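23S rRNA-specific endonuclease VapC20 (Mycobacterium tuberculosis H37Rv, PDB 5WZF) cleaves 23S rRNA within the sarcin-ricin loop as the magnesium-dependent PIN-domain ribonuclease toxin of a type II toxin-antitoxin system. Local coordinates at residues 41-44 with 45-49. Residues are numbered along the deposited sequence; the frame is centred on the assembly and turned at random.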
ATOM      1  N   ALA B  41      23.673  11.137   0.218  1.00 25.98           N
ATOM      2  CA  ALA B  41      24.994  11.390   0.780  1.00 30.32           C
ATOM      3  C   ALA B  41      24.996  12.581   1.735  1.00 31.46           C
ATOM      4  O   ALA B  41      25.857  12.679   2.605  1.00 35.63           O
ATOM      5  CB  ALA B  41      26.008  11.606  -0.336  1.00 31.33           C
ATOM      6  N   SER B  42      24.031  13.484   1.576  1.00 31.83           N
ATOM      7  CA  SER B  42      23.983  14.687   2.408  1.00 36.01           C
ATOM      8  C   SER B  42      22.823  14.654   3.400  1.00 35.82           C
ATOM      9  O   SER B  42      22.465  15.678   3.984  1.00 33.41           O
ATOM     10  CB  SER B  42      23.881  15.938   1.533  1.00 36.17           C
ATOM     11  OG  SER B  42      22.670  15.945   0.797  1.00 34.68           O
ATOM     12  N   LYS B  43      22.242  13.474   3.595  1.00 29.59           N
ATOM     13  CA  LYS B  43      21.103  13.323   4.493  1.00 29.51           C
ATOM     14  C   LYS B  43      21.507  13.535   5.953  1.00 34.11           C
ATOM     15  O   LYS B  43      22.672  13.349   6.312  1.00 34.54           O
ATOM     16  CB  LYS B  43      20.466  11.941   4.318  1.00 29.00           C
ATOM     17  CG  LYS B  43      21.315  10.790   4.825  1.00 32.68           C
ATOM     18  CD  LYS B  43      20.639   9.455   4.563  1.00 33.08           C
ATOM     19  CE  LYS B  43      21.559   8.299   4.904  1.00 34.24           C
ATOM     20  NZ  LYS B  43      22.824   8.360   4.118  1.00 31.92           N
ATOM     21  N   PRO B  44      20.543  13.941   6.797  1.00 33.65           N
ATOM     22  CA  PRO B  44      20.751  14.093   8.241  1.00 37.16           C
ATOM     23  C   PRO B  44      20.856  12.734   8.945  1.00 38.00           C
ATOM     24  O   PRO B  44      20.583  11.713   8.313  1.00 35.62           O
ATOM     25  CB  PRO B  44      19.503  14.863   8.689  1.00 38.17           C
ATOM     26  CG  PRO B  44      18.471  14.487   7.712  1.00 37.40           C
ATOM     27  CD  PRO B  44      19.190  14.372   6.399  1.00 36.29           C
ATOM     28  N   PRO B  45      21.249  12.717  10.232  1.00 41.90           N
ATOM     29  CA  PRO B  45      21.424  11.444  10.944  1.00 43.86           C
ATOM     30  C   PRO B  45      20.135  10.656  11.176  1.00 47.01           C
ATOM     31  O   PRO B  45      20.180   9.427  11.219  1.00 45.82           O
ATOM     32  CB  PRO B  45      22.023  11.876  12.286  1.00 48.95           C
ATOM     33  CG  PRO B  45      21.595  13.292  12.451  1.00 49.39           C
ATOM     34  CD  PRO B  45      21.638  13.863  11.074  1.00 45.38           C
ATOM     35  N   VAL B  46      19.010  11.347  11.334  1.00 37.87           N
ATOM     36  CA  VAL B  46      17.746  10.674  11.617  1.00 35.10           C
ATOM     37  C   VAL B  46      16.923  10.459  10.348  1.00 32.37           C
ATOM     38  O   VAL B  46      16.396  11.408   9.767  1.00 31.01           O
ATOM     39  CB  VAL B  46      16.913  11.463  12.641  1.00 35.94           C
ATOM     40  CG1 VAL B  46      15.658  10.691  13.003  1.00 34.76           C
ATOM     41  CG2 VAL B  46      17.746  11.744  13.885  1.00 39.64           C
ATOM     42  N   VAL B  47      16.815   9.202   9.929  1.00 30.58           N
ATOM     43  CA  VAL B  47      16.136   8.855   8.687  1.00 25.48           C
ATOM     44  C   VAL B  47      14.978   7.890   8.929  1.00 25.30           C
ATOM     45  O   VAL B  47      15.171   6.772   9.405  1.00 26.49           O
ATOM     46  CB  VAL B  47      17.119   8.234   7.678  1.00 22.57           C
ATOM     47  CG1 VAL B  47      16.405   7.854   6.396  1.00 20.02           C
ATOM     48  CG2 VAL B  47      18.247   9.209   7.390  1.00 28.66           C
ATOM     49  N   MET B  48      13.772   8.332   8.590  1.00 19.50           N
ATOM     50  CA  MET B  48      12.572   7.555   8.868  1.00 17.76           C
ATOM     51  C   MET B  48      11.795   7.244   7.593  1.00 17.25           C
ATOM     52  O   MET B  48      11.832   8.006   6.634  1.00 15.03           O
ATOM     53  CB  MET B  48      11.681   8.310   9.854  1.00 22.07           C
ATOM     54  CG  MET B  48      10.510   7.511  10.394  1.00 28.71           C
ATOM     55  SD  MET B  48       9.591   8.464  11.617  1.00 43.88           S
ATOM     56  CE  MET B  48      10.898   8.882  12.771  1.00 29.77           C
ATOM     57  N   THR B  49      11.100   6.112   7.593  1.00 16.42           N
ATOM     58  CA  THR B  49      10.149   5.794   6.538  1.00 14.26           C
ATOM     59  C   THR B  49       9.021   4.984   7.177  1.00 16.66           C
ATOM     60  O   THR B  49       8.942   4.912   8.402  1.00 20.35           O
ATOM     61  CB  THR B  49      10.811   5.031   5.365  1.00 15.12           C
ATOM     62  OG1 THR B  49       9.921   5.008   4.240  1.00 15.30           O
ATOM     63  CG2 THR B  49      11.195   3.606   5.761  1.00 16.70           C
TER
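P44 and P45 join the two segments at a proline-proline peptide, the joint through which the chain swings from the end of helix 33-41 into strand 46-50. The backbone is extended at K43 and P44, turns at P45 and then takes up strand geometry from V46. No hydrogen bond spans the turn; P44 O lies 3.4 Å from V46 N, but the geometry is wrong for a bond. The two rings follow each other closely: CB of P44 sits 3.4 Å from CD of P45, tight for two carbons, as expected where a ring carbon rides on the shared peptide nitrogen.

Across the bend, V47 turns back toward the loop. Its chi1 of 179° sets CG1 anti to the backbone N and leaves CG2 anti to the carbonyl carbon, facing K43 and P44. CG2 lies 3.7 Å from CD of K43 and also meets P44 O at 3.5 Å. The K43 and V47 side chains cross at about a right angle, and CG2 on CD is their one close pair. K43 is extended through chi2 and chi3, then bends at chi4 (-58°), bringing NZ back to a hydrogen bond with W40 O; a cation-pi contact with W40 is made as well.

On the strand side, V46 and M48 pair through their backbones with strand 14-17, and V47 and T49 with R83 of strand 82-85. This is the helix-to-strand half of a right-handed beta-alpha-beta crossover in the parallel sheet of a PIN domain, with V47 about 11 Å from the side chain of D18, a predicted magnesium ligand.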